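PDB 5XSW: chitinase from Thermococcus chitonophagus, which probably hydrolyses chitin as an endochitinase, this construct holding a beta-sandwich domain followed by a largely helical domain that binds the sugar. Local coordinates for residues G92-P95 with Y96-F100; N380-A383 with T384-E388. All coordinates share one frame; numbering follows the deposited sequence.

The two contacts belong to different domains. Contact 1 (92-95 with 96-100) comes first, in the N-terminal beta domain, where the loop after strand 80-89 runs into strand 98-104. Contact 2 (380-383 with 384-388) follows almost three hundred residues later, in the last turns of helix 374-386 in the helical domain that holds the bound sugars. Their centres lie about 54 Å apart on opposite sides of the chain's centre, with about 40 Å between nearest atoms. In contact 2 the side chain of I381 lies about 10 Å from a bound sugar, and H374, at the start of the same helix, lines the glycan pocket, whereas contact 1 shapes a connection in the beta domain.

Contact 1 (G92-P95 with Y96-F100); sequences GDNP and YPHNF
A stacked amide-imidazole pair, N94 on H98, marks this local turn where the loop after strand 80-89 enters strand 98-104. The carboxamide of N94 lies over one face of the H98 ring with the two planes only 6° apart. Its CG is 3.2 Å from H98 CE1, and OD1 stands above the rim of the ring, 3.3 Å from that same carbon. ND2 comes within 3.2 Å of H98 NE2, where the angle is too poor for a hydrogen bond; the contact is a parallel stack of amide on imidazole. Asparagine's short planar amide suits it. H98 is fixed by its other nitrogen: ND1 donates to the carbonyl O of Y96 over 2.6 Å, almost straight at 172° and in the ring plane. Its chi1 of 56°, with CG between the backbone N and the carbonyl carbon, folds the imidazole back toward the turn to make this bond. P95 packs its CG 4.1 Å from CD2 of Y96, over the rim of one ring face. The prolines P95 and P97 stiffen the backbone around Y96 by restricting phi. The hydroxyl of Y96 bonds to E8 and K90, while its side chain touches I13. P97 packs on V15 of one sheet and F40 of the other, and H98 pairs its backbone with E41 of strand 32-41, beside which strand 98-104 runs.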
loop_
_atom_site.group_PDB
_atom_site.type_symbol
_atom_site.label_atom_id
_atom_site.label_comp_id
_atom_site.label_asym_id
_atom_site.label_seq_id
_atom_site.Cartn_x
_atom_site.Cartn_y
_atom_site.Cartn_z
ATOM N N GLY A 92 2.949 15.102 48.749
ATOM C CA GLY A 92 3.847 13.960 48.750
ATOM C C GLY A 92 5.295 14.402 48.642
ATOM O O GLY A 92 5.603 15.606 48.575
ATOM N N ASP A 93 6.188 13.423 48.614
ATOM C CA ASP A 93 7.611 13.717 48.668
ATOM C C ASP A 93 8.314 13.971 47.306
ATOM O O ASP A 93 9.512 14.279 47.278
ATOM C CB ASP A 93 8.347 12.585 49.404
ATOM C CG ASP A 93 8.225 11.219 48.710
ATOM O OD1 ASP A 93 7.778 11.130 47.543
ATOM O OD2 ASP A 93 8.604 10.207 49.339
ATOM N N ASN A 94 7.590 13.861 46.188
ATOM C CA ASN A 94 8.239 14.106 44.875
ATOM C C ASN A 94 7.203 14.697 43.962
ATOM O O ASN A 94 6.738 14.030 43.048
ATOM C CB ASN A 94 8.787 12.793 44.322
ATOM C CG ASN A 94 9.999 12.974 43.390
ATOM O OD1 ASN A 94 10.343 14.082 42.898
ATOM N ND2 ASN A 94 10.660 11.881 43.184
ATOM N N PRO A 95 6.763 15.913 44.275
ATOM C CA PRO A 95 5.579 16.497 43.641
ATOM C C PRO A 95 5.860 17.146 42.264
ATOM O O PRO A 95 4.962 17.202 41.430
ATOM C CB PRO A 95 5.160 17.566 44.643
ATOM C CG PRO A 95 6.495 18.018 45.228
ATOM C CD PRO A 95 7.272 16.757 45.374
ATOM N N TYR A 96 7.054 17.692 42.059
ATOM C CA TYR A 96 7.396 18.282 40.751
ATOM C C TYR A 96 7.479 17.203 39.627
ATOM O O TYR A 96 8.144 16.172 39.799
ATOM C CB TYR A 96 8.718 19.048 40.819
ATOM C CG TYR A 96 8.731 20.103 41.900
ATOM C CD1 TYR A 96 8.025 21.279 41.750
ATOM C CD2 TYR A 96 9.445 19.908 43.084
ATOM C CE1 TYR A 96 8.017 22.251 42.747
ATOM C CE2 TYR A 96 9.454 20.879 44.081
ATOM C CZ TYR A 96 8.734 22.041 43.911
ATOM O OH TYR A 96 8.722 23.009 44.887
ATOM N N PRO A 97 6.792 17.446 38.499
ATOM C CA PRO A 97 6.850 16.543 37.318
ATOM C C PRO A 97 8.288 16.194 36.983
ATOM O O PRO A 97 9.088 17.090 36.767
ATOM C CB PRO A 97 6.208 17.390 36.202
ATOM C CG PRO A 97 5.155 18.210 36.948
ATOM C CD PRO A 97 5.846 18.563 38.295
ATOM N N HIS A 98 8.629 14.914 37.000
ATOM C CA HIS A 98 10.015 14.518 36.759
ATOM C C HIS A 98 10.043 13.194 35.979
ATOM O O HIS A 98 9.013 12.523 35.820
ATOM C CB HIS A 98 10.799 14.345 38.095
ATOM C CG HIS A 98 10.148 13.374 39.022
ATOM N ND1 HIS A 98 9.060 13.717 39.797
ATOM C CD2 HIS A 98 10.422 12.077 39.305
ATOM C CE1 HIS A 98 8.664 12.661 40.491
ATOM N NE2 HIS A 98 9.482 11.657 40.221
ATOM N N ASN A 99 11.244 12.794 35.573
ATOM C CA ASN A 99 11.425 11.586 34.792
ATOM C C ASN A 99 10.488 11.554 33.545
ATOM O O ASN A 99 9.763 10.583 33.321
ATOM C CB ASN A 99 11.166 10.354 35.629
ATOM C CG ASN A 99 11.754 9.128 34.997
ATOM O OD1 ASN A 99 12.719 9.215 34.196
ATOM N ND2 ASN A 99 11.176 7.977 35.306
ATOM N N PHE A 100 10.469 12.659 32.821
ATOM C CA PHE A 100 9.722 12.782 31.575
ATOM C C PHE A 100 10.301 11.781 30.592
ATOM O O PHE A 100 11.514 11.722 30.457
ATOM C CB PHE A 100 9.842 14.192 31.004
ATOM C CG PHE A 100 8.884 15.154 31.613
ATOM C CD1 PHE A 100 7.604 15.293 31.102
ATOM C CD2 PHE A 100 9.253 15.907 32.722
ATOM C CE1 PHE A 100 6.707 16.182 31.660
ATOM C CE2 PHE A 100 8.351 16.813 33.287
ATOM C CZ PHE A 100 7.083 16.944 32.766
#

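Contact 2 (N380-A383 with T384-E388); sequences NITA and TMDME
T384 grips the carbonyl O of N380 twice, through its backbone N and through its hydroxyl, with OG1 2.8 Å from that oxygen, an i to i+4 contact in the C-terminal part of helix 374-386. The two donors approach from opposite faces of the carbonyl plane, OG1 tilted 35° from it. OG1 reaches back by standing anti to its own carbonyl carbon (chi1 -55°), and a threonine can thus spend its polar group inside the helix. M385 crosses I381 at a slant, its SD 3.9 Å from I381 CG2; CG beside the backbone N (chi1 -70°) and an extended chi2 put it there, chi3 turning the terminal CE, and the flexible thioether suits a buried site beside M181. T382 and D386 run side by side; D386 N bonds to T382 O over 2.9 Å, and that oxygen lies 3.0 Å from D386 CG without bonding to the carboxylate. Replacing D386 by an alanine removes the carboxylate and is likely to leave the amides of N202 and N204 without their acceptor, OD1. The threonine hydroxyl stays within its helix, whereas the buried aspartate joins it to N204 of helix 203-214 and N202 just before, donors that probably offset the nearby carbonyl.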
loop_
_atom_site.group_PDB
_atom_site.type_symbol
_atom_site.label_atom_id
_atom_site.label_comp_id
_atom_site.label_asym_id
_atom_site.label_seq_id
_atom_site.Cartn_x
_atom_site.Cartn_y
_atom_site.Cartn_z
ATOM N N ASN A 380 9.484 -25.292 6.352
ATOM C CA ASN A 380 10.211 -26.532 6.038
ATOM C C ASN A 380 11.483 -26.274 5.226
ATOM O O ASN A 380 12.546 -26.844 5.503
ATOM C CB ASN A 380 9.296 -27.501 5.281
ATOM C CG ASN A 380 8.208 -28.087 6.218
ATOM O OD1 ASN A 380 8.429 -28.294 7.432
ATOM N ND2 ASN A 380 7.024 -28.294 5.675
ATOM N N ILE A 381 11.398 -25.411 4.225
ATOM C CA ILE A 381 12.600 -25.159 3.404
ATOM C C ILE A 381 13.666 -24.398 4.206
ATOM O O ILE A 381 14.871 -24.708 4.105
ATOM C CB ILE A 381 12.231 -24.394 2.077
ATOM C CG1 ILE A 381 11.404 -25.320 1.187
ATOM C CG2 ILE A 381 13.493 -23.929 1.312
ATOM C CD1 ILE A 381 10.913 -24.654 -0.156
ATOM N N THR A 382 13.254 -23.407 4.991
ATOM C CA THR A 382 14.214 -22.682 5.824
ATOM C C THR A 382 14.943 -23.680 6.759
ATOM O O THR A 382 16.183 -23.614 6.898
ATOM C CB THR A 382 13.509 -21.582 6.676
ATOM O OG1 THR A 382 12.777 -20.717 5.798
ATOM C CG2 THR A 382 14.485 -20.710 7.496
ATOM N N ALA A 383 14.173 -24.549 7.423
ATOM C CA ALA A 383 14.758 -25.545 8.346
ATOM C C ALA A 383 15.734 -26.471 7.584
ATOM O O ALA A 383 16.834 -26.726 8.043
ATOM C CB ALA A 383 13.642 -26.379 9.035
ATOM N N THR A 384 15.329 -26.977 6.430
ATOM C CA THR A 384 16.206 -27.853 5.615
ATOM C C THR A 384 17.493 -27.168 5.168
ATOM O O THR A 384 18.566 -27.759 5.229
ATOM C CB THR A 384 15.440 -28.385 4.382
ATOM O OG1 THR A 384 14.246 -29.032 4.868
ATOM C CG2 THR A 384 16.265 -29.412 3.568
ATOM N N MET A 385 17.392 -25.922 4.713
ATOM C CA MET A 385 18.573 -25.158 4.339
ATOM C C MET A 385 19.486 -24.926 5.542
ATOM O O MET A 385 20.708 -25.024 5.433
ATOM C CB MET A 385 18.151 -23.805 3.734
ATOM C CG MET A 385 17.491 -23.982 2.361
ATOM S SD MET A 385 17.030 -22.382 1.705
ATOM C CE MET A 385 18.616 -21.816 1.023
ATOM N N ASP A 386 18.884 -24.582 6.669
ATOM C CA ASP A 386 19.641 -24.340 7.922
ATOM C C ASP A 386 20.513 -25.566 8.312
ATOM O O ASP A 386 21.556 -25.401 8.936
ATOM C CB ASP A 386 18.720 -24.103 9.103
ATOM C CG ASP A 386 17.990 -22.735 9.098
ATOM O OD1 ASP A 386 18.382 -21.775 8.372
ATOM O OD2 ASP A 386 17.053 -22.627 9.926
ATOM N N MET A 387 19.994 -26.768 8.054
ATOM C CA MET A 387 20.704 -28.028 8.384
ATOM C C MET A 387 21.779 -28.411 7.360
ATOM O O MET A 387 22.523 -29.383 7.583
ATOM C CB MET A 387 19.731 -29.199 8.480
ATOM C CG MET A 387 18.675 -29.046 9.558
ATOM S SD MET A 387 19.488 -28.952 11.176
ATOM C CE MET A 387 20.095 -30.655 11.326
ATOM N N GLU A 388 21.848 -27.708 6.227
ATOM C CA GLU A 388 22.709 -28.144 5.135
ATOM C C GLU A 388 24.176 -27.900 5.525
ATOM O O GLU A 388 24.513 -26.821 5.993
ATOM C CB GLU A 388 22.384 -27.399 3.837
ATOM C CG GLU A 388 23.355 -27.697 2.694
ATOM C CD GLU A 388 23.248 -29.122 2.151
ATOM O OE1 GLU A 388 22.163 -29.718 2.240
ATOM O OE2 GLU A 388 24.251 -29.644 1.589
#